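Local coordinates for uncharacterized protein (PDB 4ECO), which is of unknown function but, as a leucine-rich repeat protein, probably binds other proteins through its curved solenoid, at residues A[47-51]-A[116-122]; A[86-90]-A[111-117]; A[190-196]-A[214-218]; A[207-213]-A[250-256]. Residue numbers count along the deposited sequence, not the author numbering.

Interaction 1. Residues A[47-51]-A[116-122]; sequences WSQQG and GEKVNER. With NA (sodium ion), chain C.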
loop_
_atom_site.group_PDB
_atom_site.type_symbol
_atom_site.label_atom_id
_atom_site.label_comp_id
_atom_site.label_asym_id
_atom_site.label_seq_id
_atom_site.Cartn_x
_atom_site.Cartn_y
_atom_site.Cartn_z
ATOM N N TRP A 47 -18.883 6.097 -28.395
ATOM C CA TRP A 47 -17.839 6.362 -27.408
ATOM C C TRP A 47 -17.994 7.746 -26.798
ATOM O O TRP A 47 -18.350 8.691 -27.520
ATOM C CB TRP A 47 -16.458 6.297 -28.085
ATOM C CG TRP A 47 -15.920 4.946 -28.426
ATOM C CD1 TRP A 47 -16.561 3.748 -28.335
ATOM C CD2 TRP A 47 -14.614 4.667 -28.944
ATOM N NE1 TRP A 47 -15.731 2.735 -28.759
ATOM C CE2 TRP A 47 -14.529 3.271 -29.138
ATOM C CE3 TRP A 47 -13.500 5.466 -29.264
ATOM C CZ2 TRP A 47 -13.387 2.653 -29.656
ATOM C CZ3 TRP A 47 -12.357 4.850 -29.744
ATOM C CH2 TRP A 47 -12.317 3.464 -29.960
ATOM N N SER A 48 -17.701 7.894 -25.496
ATOM C CA SER A 48 -17.715 9.210 -24.850
ATOM C C SER A 48 -16.731 9.155 -23.707
ATOM O O SER A 48 -16.965 8.409 -22.754
ATOM C CB SER A 48 -19.120 9.624 -24.401
ATOM O OG SER A 48 -19.202 11.029 -24.200
ATOM N N GLN A 49 -15.599 9.899 -23.820
ATOM C CA GLN A 49 -14.497 9.866 -22.843
ATOM C C GLN A 49 -14.840 10.537 -21.480
ATOM O O GLN A 49 -15.638 11.490 -21.413
ATOM C CB GLN A 49 -13.214 10.488 -23.417
ATOM C CG GLN A 49 -11.949 10.064 -22.656
ATOM C CD GLN A 49 -10.800 9.666 -23.546
ATOM O OE1 GLN A 49 -10.274 10.452 -24.362
ATOM N NE2 GLN A 49 -10.352 8.437 -23.362
ATOM N N GLN A 50 -14.185 9.990 -20.397
ATOM C CA GLN A 50 -14.273 10.382 -18.975
ATOM C C GLN A 50 -13.428 11.719 -18.686
ATOM O O GLN A 50 -14.035 12.795 -18.638
ATOM C CB GLN A 50 -13.871 9.199 -18.022
ATOM C CG GLN A 50 -12.482 8.538 -18.240
ATOM C CD GLN A 50 -12.058 7.497 -17.193
ATOM O OE1 GLN A 50 -12.763 6.518 -16.878
ATOM N NE2 GLN A 50 -10.835 7.634 -16.699
ATOM N N GLY A 51 -12.094 11.634 -18.513
ATOM C CA GLY A 51 -11.232 12.783 -18.231
ATOM C C GLY A 51 -9.990 12.436 -17.437
ATOM O O GLY A 51 -9.378 11.387 -17.659
ATOM N N GLY A 116 -6.694 2.513 -13.921
ATOM C CA GLY A 116 -6.816 3.963 -13.992
ATOM C C GLY A 116 -8.253 4.426 -14.149
ATOM O O GLY A 116 -8.657 5.430 -13.561
ATOM N N GLU A 117 -9.054 3.671 -14.902
ATOM C CA GLU A 117 -10.465 3.978 -15.169
ATOM C C GLU A 117 -11.312 4.017 -13.885
ATOM O O GLU A 117 -12.254 4.816 -13.811
ATOM C CB GLU A 117 -11.041 2.966 -16.147
ATOM C CG GLU A 117 -10.481 3.129 -17.552
ATOM C CD GLU A 117 -10.942 2.071 -18.532
ATOM O OE1 GLU A 117 -10.860 0.869 -18.175
ATOM O OE2 GLU A 117 -11.374 2.438 -19.654
ATOM N N LYS A 118 -10.937 3.222 -12.859
ATOM C CA LYS A 118 -11.631 3.199 -11.571
ATOM C C LYS A 118 -11.296 4.442 -10.739
ATOM O O LYS A 118 -12.064 4.767 -9.832
ATOM C CB LYS A 118 -11.301 1.910 -10.759
ATOM C CG LYS A 118 -11.994 0.604 -11.231
ATOM C CD LYS A 118 -13.546 0.658 -11.276
ATOM C CE LYS A 118 -14.038 0.592 -12.705
ATOM N NZ LYS A 118 -15.421 1.085 -12.887
ATOM N N VAL A 119 -10.163 5.128 -11.031
ATOM C CA VAL A 119 -9.724 6.336 -10.280
ATOM C C VAL A 119 -9.649 7.573 -11.211
ATOM O O VAL A 119 -8.960 8.543 -10.891
ATOM C CB VAL A 119 -8.382 6.152 -9.495
ATOM C CG1 VAL A 119 -8.545 5.153 -8.358
ATOM C CG2 VAL A 119 -7.228 5.750 -10.407
ATOM N N ASN A 120 -10.374 7.534 -12.343
ATOM C CA ASN A 120 -10.466 8.617 -13.332
ATOM C C ASN A 120 -9.049 9.149 -13.733
ATOM O O ASN A 120 -8.765 10.354 -13.665
ATOM C CB ASN A 120 -11.362 9.765 -12.796
ATOM C CG ASN A 120 -11.701 10.836 -13.798
ATOM O OD1 ASN A 120 -11.733 10.630 -15.030
ATOM N ND2 ASN A 120 -11.955 12.020 -13.278
ATOM N N GLU A 121 -8.165 8.225 -14.151
ATOM C CA GLU A 121 -6.804 8.535 -14.595
ATOM C C GLU A 121 -6.462 7.808 -15.858
ATOM O O GLU A 121 -6.760 6.618 -15.971
ATOM C CB GLU A 121 -5.782 8.156 -13.525
ATOM C CG GLU A 121 -5.729 9.088 -12.329
ATOM C CD GLU A 121 -4.576 8.795 -11.395
ATOM O OE1 GLU A 121 -3.409 8.820 -11.857
ATOM O OE2 GLU A 121 -4.841 8.551 -10.194
ATOM N N ARG A 122 -5.805 8.485 -16.806
ATOM C CA ARG A 122 -5.351 7.799 -18.016
ATOM C C ARG A 122 -3.951 7.290 -17.733
ATOM O O ARG A 122 -3.069 8.099 -17.416
ATOM C CB ARG A 122 -5.399 8.716 -19.240
ATOM C CG ARG A 122 -6.138 8.099 -20.425
ATOM C CD ARG A 122 -6.067 8.929 -21.705
ATOM N NE ARG A 122 -6.203 10.375 -21.483
ATOM C CZ ARG A 122 -7.351 11.020 -21.276
ATOM N NH1 ARG A 122 -8.497 10.352 -21.214
ATOM N NH2 ARG A 122 -7.355 12.331 -21.089
HETATM NA NA NA C . -14.057 3.109 -20.213
#
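Polar side chains crowd this interface, yet not one of them forms a hydrogen bond to the other segment. Gln49 and Arg122 make the point: NE2 of Gln49 and NH1 of Arg122 sit 3.4 Å apart, but both are donors, and Gln49 NE2 instead makes a weak hydrogen bond to Glu89 O. Gln50 contributes the most contact area. Its p chi1 sends the amide over the turn at 116-121, bringing OE1 to 3.5 Å from Glu117 O and NE2 to 3.5 Å from Asn120 CA. Gly51 follows the same edge, its C lying 3.5 Å from Asn120 OD1. The turn itself is held from within: Gly116 O accepts from Val119 N at 3.0 Å and from Glu121 N at 2.9 Å. The acids look elsewhere: Glu121 bonds His144, and Glu117 OE2 accepts from Gly90 N and lies 2.8 Å from the sodium ion, which Ser192 O also binds. In general, a loop can lie against a turn by van der Waals contact while several polar groups bond elsewhere. Here an N-terminal loop, anchored by Trp47 stacked on Phe91, flanks the sodium site at the beginning of a leucine-rich repeat solenoid.

Interaction 2. Residues A[86-90]-A[111-117]; sequences LSLEG and ALGSHGE. With NA (sodium ion), chain C.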
loop_
_atom_site.group_PDB
_atom_site.type_symbol
_atom_site.label_atom_id
_atom_site.label_comp_id
_atom_site.label_asym_id
_atom_site.label_seq_id
_atom_site.Cartn_x
_atom_site.Cartn_y
_atom_site.Cartn_z
ATOM N N LEU A 86 -1.890 2.650 -28.526
ATOM C CA LEU A 86 -3.342 2.666 -28.681
ATOM C C LEU A 86 -3.991 2.402 -27.333
ATOM O O LEU A 86 -3.771 1.344 -26.720
ATOM C CB LEU A 86 -3.777 1.626 -29.752
ATOM C CG LEU A 86 -5.234 1.151 -29.812
ATOM C CD1 LEU A 86 -6.187 2.295 -29.890
ATOM C CD2 LEU A 86 -5.465 0.272 -31.018
ATOM N N SER A 87 -4.792 3.375 -26.869
ATOM C CA SER A 87 -5.476 3.247 -25.585
ATOM C C SER A 87 -6.971 3.515 -25.720
ATOM O O SER A 87 -7.385 4.565 -26.227
ATOM C CB SER A 87 -4.873 4.189 -24.555
ATOM O OG SER A 87 -5.572 4.099 -23.328
ATOM N N LEU A 88 -7.783 2.565 -25.252
ATOM C CA LEU A 88 -9.224 2.727 -25.281
ATOM C C LEU A 88 -9.727 3.228 -23.963
ATOM O O LEU A 88 -10.954 3.342 -23.788
ATOM C CB LEU A 88 -9.917 1.411 -25.606
ATOM C CG LEU A 88 -9.605 0.738 -26.915
ATOM C CD1 LEU A 88 -10.284 -0.591 -26.954
ATOM C CD2 LEU A 88 -9.956 1.623 -28.109
ATOM N N GLU A 89 -8.795 3.506 -23.014
ATOM C CA GLU A 89 -9.128 3.961 -21.662
ATOM C C GLU A 89 -10.174 5.089 -21.665
ATOM O O GLU A 89 -10.012 6.063 -22.407
ATOM C CB GLU A 89 -7.874 4.459 -20.931
ATOM C CG GLU A 89 -6.971 3.387 -20.358
ATOM C CD GLU A 89 -5.708 3.999 -19.796
ATOM O OE1 GLU A 89 -5.020 4.746 -20.537
ATOM O OE2 GLU A 89 -5.428 3.765 -18.598
ATOM N N GLY A 90 -11.245 4.894 -20.883
ATOM C CA GLY A 90 -12.329 5.854 -20.684
ATOM C C GLY A 90 -13.329 6.057 -21.803
ATOM O O GLY A 90 -14.304 6.790 -21.620
ATOM N N ALA A 111 -3.783 -0.541 -24.482
ATOM C CA ALA A 111 -4.728 -0.577 -23.342
ATOM C C ALA A 111 -6.179 -0.698 -23.841
ATOM O O ALA A 111 -6.636 0.097 -24.687
ATOM C CB ALA A 111 -4.581 0.652 -22.459
ATOM N N LEU A 112 -6.876 -1.721 -23.335
ATOM C CA LEU A 112 -8.286 -1.990 -23.634
ATOM C C LEU A 112 -9.127 -1.573 -22.443
ATOM O O LEU A 112 -10.355 -1.632 -22.456
ATOM C CB LEU A 112 -8.518 -3.479 -23.972
ATOM C CG LEU A 112 -7.672 -4.107 -25.088
ATOM C CD1 LEU A 112 -8.039 -5.535 -25.260
ATOM C CD2 LEU A 112 -7.795 -3.358 -26.397
ATOM N N GLY A 113 -8.421 -1.158 -21.407
ATOM C CA GLY A 113 -8.967 -0.731 -20.132
ATOM C C GLY A 113 -7.848 -0.800 -19.137
ATOM O O GLY A 113 -6.791 -1.323 -19.476
ATOM N N SER A 114 -8.042 -0.256 -17.930
ATOM C CA SER A 114 -7.007 -0.260 -16.897
ATOM C C SER A 114 -7.580 0.029 -15.542
ATOM O O SER A 114 -8.748 0.432 -15.441
ATOM C CB SER A 114 -5.937 0.783 -17.195
ATOM O OG SER A 114 -6.400 2.072 -16.828
ATOM N N HIS A 115 -6.720 -0.094 -14.492
ATOM C CA HIS A 115 -7.088 0.229 -13.114
ATOM C C HIS A 115 -7.291 1.742 -12.994
ATOM O O HIS A 115 -8.046 2.169 -12.124
ATOM C CB HIS A 115 -6.079 -0.310 -12.093
ATOM C CG HIS A 115 -4.717 0.295 -12.156
ATOM N ND1 HIS A 115 -3.685 -0.333 -12.815
ATOM C CD2 HIS A 115 -4.244 1.427 -11.582
ATOM C CE1 HIS A 115 -2.624 0.439 -12.639
ATOM N NE2 HIS A 115 -2.917 1.521 -11.913
ATOM N N GLY A 116 -6.694 2.513 -13.921
ATOM C CA GLY A 116 -6.816 3.963 -13.992
ATOM C C GLY A 116 -8.253 4.426 -14.149
ATOM O O GLY A 116 -8.657 5.430 -13.561
ATOM N N GLU A 117 -9.054 3.671 -14.902
ATOM C CA GLU A 117 -10.465 3.978 -15.169
ATOM C C GLU A 117 -11.312 4.017 -13.885
ATOM O O GLU A 117 -12.254 4.816 -13.811
ATOM C CB GLU A 117 -11.041 2.966 -16.147
ATOM C CG GLU A 117 -10.481 3.129 -17.552
ATOM C CD GLU A 117 -10.942 2.071 -18.532
ATOM O OE1 GLU A 117 -10.860 0.869 -18.175
ATOM O OE2 GLU A 117 -11.374 2.438 -19.654
HETATM NA NA NA C . -14.057 3.109 -20.213
#
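Glu89, Ala111 and Leu88 give up the most surface here, and each fastens the two segments in its own way. Ala111 is the strand partner: its N donates to Leu86 O (2.9 Å) and its O accepts from Leu88 N (2.8 Å), a parallel bridge opposite Ser87, whose OG is 3.7 Å from Ala111 CB. Leu88 then turns from polar pairing to packing, CD1 meeting Leu112 CD2 at 3.8 Å as successive repeats align their leucines. Glu89 leaves the strand through an ST turn, its N bonded to Ser87 OG at 3.3 Å, and folds its carboxylate across to Ser114, where OG donates to OE2 at 2.6 Å; Leu123 N and Phe124 N also donate to this buried acid. Just beyond, Gly90 N donates to Glu117 OE2 at 2.7 Å. That same oxygen binds sodium at 2.8 Å, while Glu117 OE1 accepts from Ser114 N at 3.0 Å. Parallel rungs with stacked leucines are the hallmark of the leucine-rich repeat, and here their exit loops pass directly into a metal site.

Interaction 3. Residues A[190-196]-A[214-218]; sequences QLSNNIT and GNSPF. With NA (sodium ion), chain C.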
loop_
_atom_site.group_PDB
_atom_site.type_symbol
_atom_site.label_atom_id
_atom_site.label_comp_id
_atom_site.label_asym_id
_atom_site.label_seq_id
_atom_site.Cartn_x
_atom_site.Cartn_y
_atom_site.Cartn_z
ATOM N N GLN A 190 -17.532 -3.557 -11.451
ATOM C CA GLN A 190 -18.096 -2.395 -12.133
ATOM C C GLN A 190 -17.327 -2.228 -13.418
ATOM O O GLN A 190 -16.109 -2.005 -13.405
ATOM C CB GLN A 190 -18.014 -1.152 -11.227
ATOM C CG GLN A 190 -18.614 0.127 -11.782
ATOM C CD GLN A 190 -18.350 1.257 -10.833
ATOM O OE1 GLN A 190 -17.360 1.987 -10.960
ATOM N NE2 GLN A 190 -19.188 1.363 -9.810
ATOM N N LEU A 191 -18.035 -2.417 -14.516
ATOM C CA LEU A 191 -17.477 -2.362 -15.852
ATOM C C LEU A 191 -17.239 -0.925 -16.323
ATOM O O LEU A 191 -18.026 -0.028 -15.994
ATOM C CB LEU A 191 -18.409 -3.093 -16.841
ATOM C CG LEU A 191 -18.761 -4.563 -16.504
ATOM C CD1 LEU A 191 -19.730 -5.129 -17.517
ATOM C CD2 LEU A 191 -17.508 -5.461 -16.424
ATOM N N SER A 192 -16.141 -0.719 -17.094
ATOM C CA SER A 192 -15.753 0.560 -17.715
ATOM C C SER A 192 -15.982 0.491 -19.228
ATOM O O SER A 192 -15.892 1.500 -19.943
ATOM C CB SER A 192 -14.289 0.880 -17.422
ATOM O OG SER A 192 -13.425 0.054 -18.193
ATOM N N ASN A 193 -16.255 -0.723 -19.712
ATOM C CA ASN A 193 -16.465 -1.037 -21.122
ATOM C C ASN A 193 -17.255 -2.344 -21.266
ATOM O O ASN A 193 -17.435 -3.079 -20.287
ATOM C CB ASN A 193 -15.098 -1.162 -21.828
ATOM C CG ASN A 193 -14.247 -2.267 -21.234
ATOM O OD1 ASN A 193 -14.487 -3.454 -21.446
ATOM N ND2 ASN A 193 -13.283 -1.902 -20.413
ATOM N N ASN A 194 -17.640 -2.665 -22.512
ATOM C CA ASN A 194 -18.333 -3.895 -22.825
ATOM C C ASN A 194 -17.539 -4.689 -23.901
ATOM O O ASN A 194 -18.115 -5.150 -24.888
ATOM C CB ASN A 194 -19.763 -3.617 -23.245
ATOM C CG ASN A 194 -20.644 -4.815 -23.046
ATOM O OD1 ASN A 194 -21.071 -5.125 -21.921
ATOM N ND2 ASN A 194 -20.882 -5.544 -24.129
ATOM N N ILE A 195 -16.203 -4.836 -23.697
ATOM C CA ILE A 195 -15.355 -5.628 -24.582
ATOM C C ILE A 195 -15.653 -7.098 -24.238
ATOM O O ILE A 195 -15.401 -7.522 -23.118
ATOM C CB ILE A 195 -13.838 -5.270 -24.475
ATOM C CG1 ILE A 195 -13.505 -3.758 -24.585
ATOM C CG2 ILE A 195 -12.969 -6.130 -25.389
ATOM C CD1 ILE A 195 -13.886 -3.120 -25.799
ATOM N N THR A 196 -16.221 -7.860 -25.180
ATOM C CA THR A 196 -16.628 -9.244 -24.937
ATOM C C THR A 196 -15.676 -10.259 -25.567
ATOM O O THR A 196 -15.786 -11.449 -25.286
ATOM C CB THR A 196 -18.052 -9.455 -25.476
ATOM O OG1 THR A 196 -18.109 -9.079 -26.861
ATOM C CG2 THR A 196 -19.093 -8.671 -24.680
ATOM N N GLY A 214 -8.901 -4.136 -18.486
ATOM C CA GLY A 214 -9.623 -4.107 -17.227
ATOM C C GLY A 214 -11.037 -3.615 -17.322
ATOM O O GLY A 214 -11.393 -2.898 -18.260
ATOM N N ASN A 215 -11.852 -4.019 -16.339
ATOM C CA ASN A 215 -13.261 -3.660 -16.108
ATOM C C ASN A 215 -14.131 -4.098 -17.307
ATOM O O ASN A 215 -15.095 -3.426 -17.660
ATOM C CB ASN A 215 -13.373 -2.167 -15.807
ATOM C CG ASN A 215 -12.273 -1.671 -14.894
ATOM O OD1 ASN A 215 -12.221 -2.007 -13.717
ATOM N ND2 ASN A 215 -11.304 -0.960 -15.444
ATOM N N SER A 216 -13.792 -5.273 -17.878
ATOM C CA SER A 216 -14.416 -5.879 -19.055
ATOM C C SER A 216 -15.257 -7.079 -18.699
ATOM O O SER A 216 -14.896 -7.825 -17.786
ATOM C CB SER A 216 -13.350 -6.306 -20.064
ATOM O OG SER A 216 -12.842 -5.221 -20.827
ATOM N N PRO A 217 -16.350 -7.329 -19.440
ATOM C CA PRO A 217 -17.214 -8.470 -19.097
ATOM C C PRO A 217 -16.837 -9.776 -19.793
ATOM O O PRO A 217 -17.586 -10.758 -19.664
ATOM C CB PRO A 217 -18.588 -8.011 -19.577
ATOM C CG PRO A 217 -18.311 -7.077 -20.695
ATOM C CD PRO A 217 -16.935 -6.525 -20.537
ATOM N N PHE A 218 -15.699 -9.803 -20.525
ATOM C CA PHE A 218 -15.326 -11.007 -21.271
ATOM C C PHE A 218 -14.954 -12.173 -20.342
ATOM O O PHE A 218 -14.667 -11.977 -19.161
ATOM C CB PHE A 218 -14.182 -10.749 -22.278
ATOM C CG PHE A 218 -13.010 -9.902 -21.827
ATOM C CD1 PHE A 218 -12.429 -10.091 -20.572
ATOM C CD2 PHE A 218 -12.413 -8.997 -22.698
ATOM C CE1 PHE A 218 -11.311 -9.350 -20.181
ATOM C CE2 PHE A 218 -11.299 -8.251 -22.295
ATOM C CZ PHE A 218 -10.749 -8.437 -21.039
HETATM NA NA NA C . -14.057 3.109 -20.213
#
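The segment 190-196 begins at the surface, where Gln190 O lies against Asn215 CB at 3.6 Å and its side chain reaches away to Lys118. Leu191 bends over the other loop, CD1 touching Pro217 CB at 3.7 Å. Ser192 is where the backbone becomes chemically busy: its N donates to Asn215 O at 3.0 Å, while its own O binds the sodium ion at 2.5 Å, the metal it shares with Glu117. Asn193 is the hub. Its OD1 accepts a very short bond from Ser216 OG (2.5 Å) and another from Ile195 N (3.1 Å), the latter closing an Asx turn, and its ND2 donates to Gly214 O at 3.0 Å. Asn194 adds OD1 against Pro217 CG at 3.6 Å. Ile195 brings the apolar end, CG2 lying 4.0 Å from Phe218 CD2, with Pro217 CD 3.2 Å from Ile195 O. Finally, Thr196 O rests 3.5 Å from Phe218 CB as the strand proceeds beside 96-97. One buried asparagine thus ties its own segment to 214-218 through both backbone and side chain, and the bond from Ser192 N to Asn215 O probably helps to hold the carbonyl of Ser192 toward the metal.

Interaction 4. Residues A[207-213]-A[250-256]; sequences KLRQFYM and DLTDVEV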
loop_
_atom_site.group_PDB
_atom_site.type_symbol
_atom_site.label_atom_id
_atom_site.label_comp_id
_atom_site.label_asym_id
_atom_site.label_seq_id
_atom_site.Cartn_x
_atom_site.Cartn_y
_atom_site.Cartn_z
ATOM N N LYS A 207 6.313 -6.304 -31.205
ATOM C CA LYS A 207 7.027 -5.166 -30.613
ATOM C C LYS A 207 6.321 -4.665 -29.334
ATOM O O LYS A 207 6.848 -3.767 -28.664
ATOM C CB LYS A 207 7.185 -4.016 -31.634
ATOM C CG LYS A 207 7.990 -4.409 -32.857
ATOM C CD LYS A 207 8.501 -3.225 -33.636
ATOM C CE LYS A 207 9.217 -3.723 -34.867
ATOM N NZ LYS A 207 10.008 -2.652 -35.523
ATOM N N LEU A 208 5.160 -5.278 -28.979
ATOM C CA LEU A 208 4.332 -4.935 -27.818
ATOM C C LEU A 208 5.138 -5.047 -26.529
ATOM O O LEU A 208 5.778 -6.062 -26.299
ATOM C CB LEU A 208 3.076 -5.835 -27.753
ATOM C CG LEU A 208 1.853 -5.302 -26.993
ATOM C CD1 LEU A 208 1.339 -3.985 -27.601
ATOM C CD2 LEU A 208 0.730 -6.333 -26.966
ATOM N N ARG A 209 5.162 -3.971 -25.741
ATOM C CA ARG A 209 5.867 -3.866 -24.461
ATOM C C ARG A 209 4.895 -3.904 -23.284
ATOM O O ARG A 209 5.161 -4.573 -22.283
ATOM C CB ARG A 209 6.666 -2.571 -24.418
ATOM C CG ARG A 209 7.630 -2.419 -25.555
ATOM C CD ARG A 209 8.393 -1.148 -25.348
ATOM N NE ARG A 209 9.295 -0.857 -26.458
ATOM C CZ ARG A 209 10.527 -1.328 -26.559
ATOM N NH1 ARG A 209 11.015 -2.133 -25.625
ATOM N NH2 ARG A 209 11.280 -1.009 -27.602
ATOM N N GLN A 210 3.743 -3.204 -23.417
ATOM C CA GLN A 210 2.716 -3.143 -22.365
ATOM C C GLN A 210 1.327 -3.520 -22.921
ATOM O O GLN A 210 0.881 -2.961 -23.936
ATOM C CB GLN A 210 2.668 -1.748 -21.719
ATOM C CG GLN A 210 4.044 -1.193 -21.340
ATOM C CD GLN A 210 4.147 -0.774 -19.909
ATOM O OE1 GLN A 210 3.161 -0.747 -19.159
ATOM N NE2 GLN A 210 5.362 -0.442 -19.496
ATOM N N PHE A 211 0.659 -4.494 -22.262
ATOM C CA PHE A 211 -0.680 -4.916 -22.647
ATOM C C PHE A 211 -1.578 -4.876 -21.416
ATOM O O PHE A 211 -1.431 -5.691 -20.516
ATOM C CB PHE A 211 -0.654 -6.300 -23.314
ATOM C CG PHE A 211 -1.954 -6.806 -23.897
ATOM C CD1 PHE A 211 -2.982 -5.928 -24.229
ATOM C CD2 PHE A 211 -2.135 -8.158 -24.162
ATOM C CE1 PHE A 211 -4.189 -6.403 -24.755
ATOM C CE2 PHE A 211 -3.338 -8.628 -24.703
ATOM C CZ PHE A 211 -4.350 -7.743 -25.014
ATOM N N TYR A 212 -2.493 -3.902 -21.375
ATOM C CA TYR A 212 -3.425 -3.681 -20.263
ATOM C C TYR A 212 -4.864 -3.889 -20.670
ATOM O O TYR A 212 -5.278 -3.515 -21.777
ATOM C CB TYR A 212 -3.282 -2.243 -19.724
ATOM C CG TYR A 212 -2.211 -2.027 -18.672
ATOM C CD1 TYR A 212 -0.879 -2.336 -18.928
ATOM C CD2 TYR A 212 -2.509 -1.388 -17.470
ATOM C CE1 TYR A 212 0.114 -2.112 -17.970
ATOM C CE2 TYR A 212 -1.526 -1.149 -16.509
ATOM C CZ TYR A 212 -0.215 -1.514 -16.763
ATOM O OH TYR A 212 0.759 -1.272 -15.824
HETATM N N MSE A 213 -5.629 -4.481 -19.770
HETATM C CA MSE A 213 -7.063 -4.630 -19.931
HETATM C C MSE A 213 -7.683 -4.656 -18.560
HETATM O O MSE A 213 -7.043 -5.079 -17.582
HETATM C CB MSE A 213 -7.489 -5.830 -20.803
HETATM C CG MSE A 213 -7.255 -7.218 -20.225
HETATM SE SE MSE A 213 -6.985 -8.484 -21.726
HETATM C CE MSE A 213 -5.007 -8.485 -21.624
ATOM N N ASP A 250 9.329 -8.538 -26.073
ATOM C CA ASP A 250 9.386 -7.237 -25.414
ATOM C C ASP A 250 8.207 -6.982 -24.458
ATOM O O ASP A 250 8.218 -5.962 -23.755
ATOM C CB ASP A 250 9.427 -6.124 -26.474
ATOM C CG ASP A 250 10.759 -5.946 -27.202
ATOM O OD1 ASP A 250 11.769 -6.591 -26.781
ATOM O OD2 ASP A 250 10.806 -5.126 -28.165
ATOM N N LEU A 251 7.209 -7.893 -24.419
ATOM C CA LEU A 251 6.029 -7.731 -23.576
ATOM C C LEU A 251 6.385 -8.052 -22.128
ATOM O O LEU A 251 6.444 -9.214 -21.753
ATOM C CB LEU A 251 4.859 -8.598 -24.102
ATOM C CG LEU A 251 3.498 -8.394 -23.421
ATOM C CD1 LEU A 251 3.055 -6.943 -23.429
ATOM C CD2 LEU A 251 2.448 -9.240 -24.070
ATOM N N THR A 252 6.626 -6.999 -21.325
ATOM C CA THR A 252 7.069 -7.047 -19.922
ATOM C C THR A 252 5.982 -6.651 -18.927
ATOM O O THR A 252 6.050 -7.050 -17.766
ATOM C CB THR A 252 8.285 -6.104 -19.702
ATOM O OG1 THR A 252 7.933 -4.728 -19.919
ATOM C CG2 THR A 252 9.478 -6.480 -20.554
ATOM N N ASP A 253 5.014 -5.831 -19.350
ATOM C CA ASP A 253 3.960 -5.365 -18.443
ATOM C C ASP A 253 2.589 -5.754 -18.951
ATOM O O ASP A 253 2.168 -5.272 -19.995
ATOM C CB ASP A 253 4.040 -3.847 -18.250
ATOM C CG ASP A 253 5.294 -3.365 -17.557
ATOM O OD1 ASP A 253 6.388 -3.506 -18.143
ATOM O OD2 ASP A 253 5.177 -2.792 -16.462
ATOM N N VAL A 254 1.906 -6.656 -18.223
ATOM C CA VAL A 254 0.566 -7.140 -18.579
ATOM C C VAL A 254 -0.378 -6.945 -17.393
ATOM O O VAL A 254 -0.020 -7.247 -16.253
ATOM C CB VAL A 254 0.570 -8.607 -19.073
ATOM C CG1 VAL A 254 -0.840 -9.099 -19.319
ATOM C CG2 VAL A 254 1.409 -8.763 -20.341
ATOM N N GLU A 255 -1.589 -6.427 -17.673
ATOM C CA GLU A 255 -2.632 -6.223 -16.668
ATOM C C GLU A 255 -3.981 -6.761 -17.172
ATOM O O GLU A 255 -4.399 -6.454 -18.296
ATOM C CB GLU A 255 -2.744 -4.751 -16.292
ATOM C CG GLU A 255 -3.959 -4.461 -15.427
ATOM C CD GLU A 255 -4.067 -3.068 -14.850
ATOM O OE1 GLU A 255 -3.274 -2.733 -13.944
ATOM O OE2 GLU A 255 -4.975 -2.323 -15.272
ATOM N N VAL A 256 -4.621 -7.607 -16.343
ATOM C CA VAL A 256 -5.970 -8.175 -16.522
ATOM C C VAL A 256 -6.684 -7.880 -15.204
ATOM O O VAL A 256 -6.634 -8.674 -14.267
ATOM C CB VAL A 256 -5.985 -9.668 -16.921
ATOM C CG1 VAL A 256 -7.357 -10.053 -17.456
ATOM C CG2 VAL A 256 -4.903 -9.986 -17.949
HETATM O O HOH W 1 6.947 -8.240 -27.475
HETATM O O HOH W 2 3.229 -0.955 -16.424
#
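Two neighbouring parallel strands of a leucine-rich repeat solenoid, joined through helix 233-238 as a beta-alpha-beta unit, meet here; the axes of the short segments 210-213 and 253-256 approach to 4.6 Å at 8°. Phe211 N donates to Asp253 O (2.8 Å), Glu255 N to Phe211 O (2.9 Å) and Met213 N to Glu255 O (2.8 Å), a ladder that pairs Gln210 with Asp253 and Tyr212 with Glu255 on a more polar face, Phe211 with Val254 and Met213 with Val256 on the core side. Leu208 packs near Leu251, whose CD1 is the bump that fills the hollow between Leu208 CG (4.1 Å) and Phe211 CB (3.8 Å); CG of Met213, a selenomethionine, sits 4.0 Å from Val256 CG1. The Tyr212 ring makes a lid for Glu255, whose CB lies 3.7 Å from the ring centroid in a CH-pi contact, while its carboxylate extends to His115. Arg209 NH1 and Asp250 OD2 are 3.9 Å apart, a long bridge of charges alone; the stronger partner of Arg209 is Glu108. A water fills the gap beside Asp253, donating to Gln210 OE1 (2.7 Å) and Asp253 OD2 (2.7 Å) and accepting from Tyr212 OH (2.6 Å).

The four contacts grade from surface to core. Interaction 4 and interaction 2 are buried and belong to one sheet, joined by Leu112 N to Tyr212 O and by His115 to Glu255; interaction 4 is a four-bridge ladder, interaction 2 a single bridge plus buried carboxylate bonds. Interactions 1 and 3 are only partly buried: interaction 1 joins a loop and a turn by van der Waals contact, interaction 3 a loop-strand junction to the loop after strand 210-214. Interactions 1 and 2 share Gly116 and Glu117. Glu117 and Ser192 bring interactions 1, 2 and 3 together around one sodium ion, whereas interaction 4 stands apart from it and touches interaction 3 where Phe218 packs on Met213.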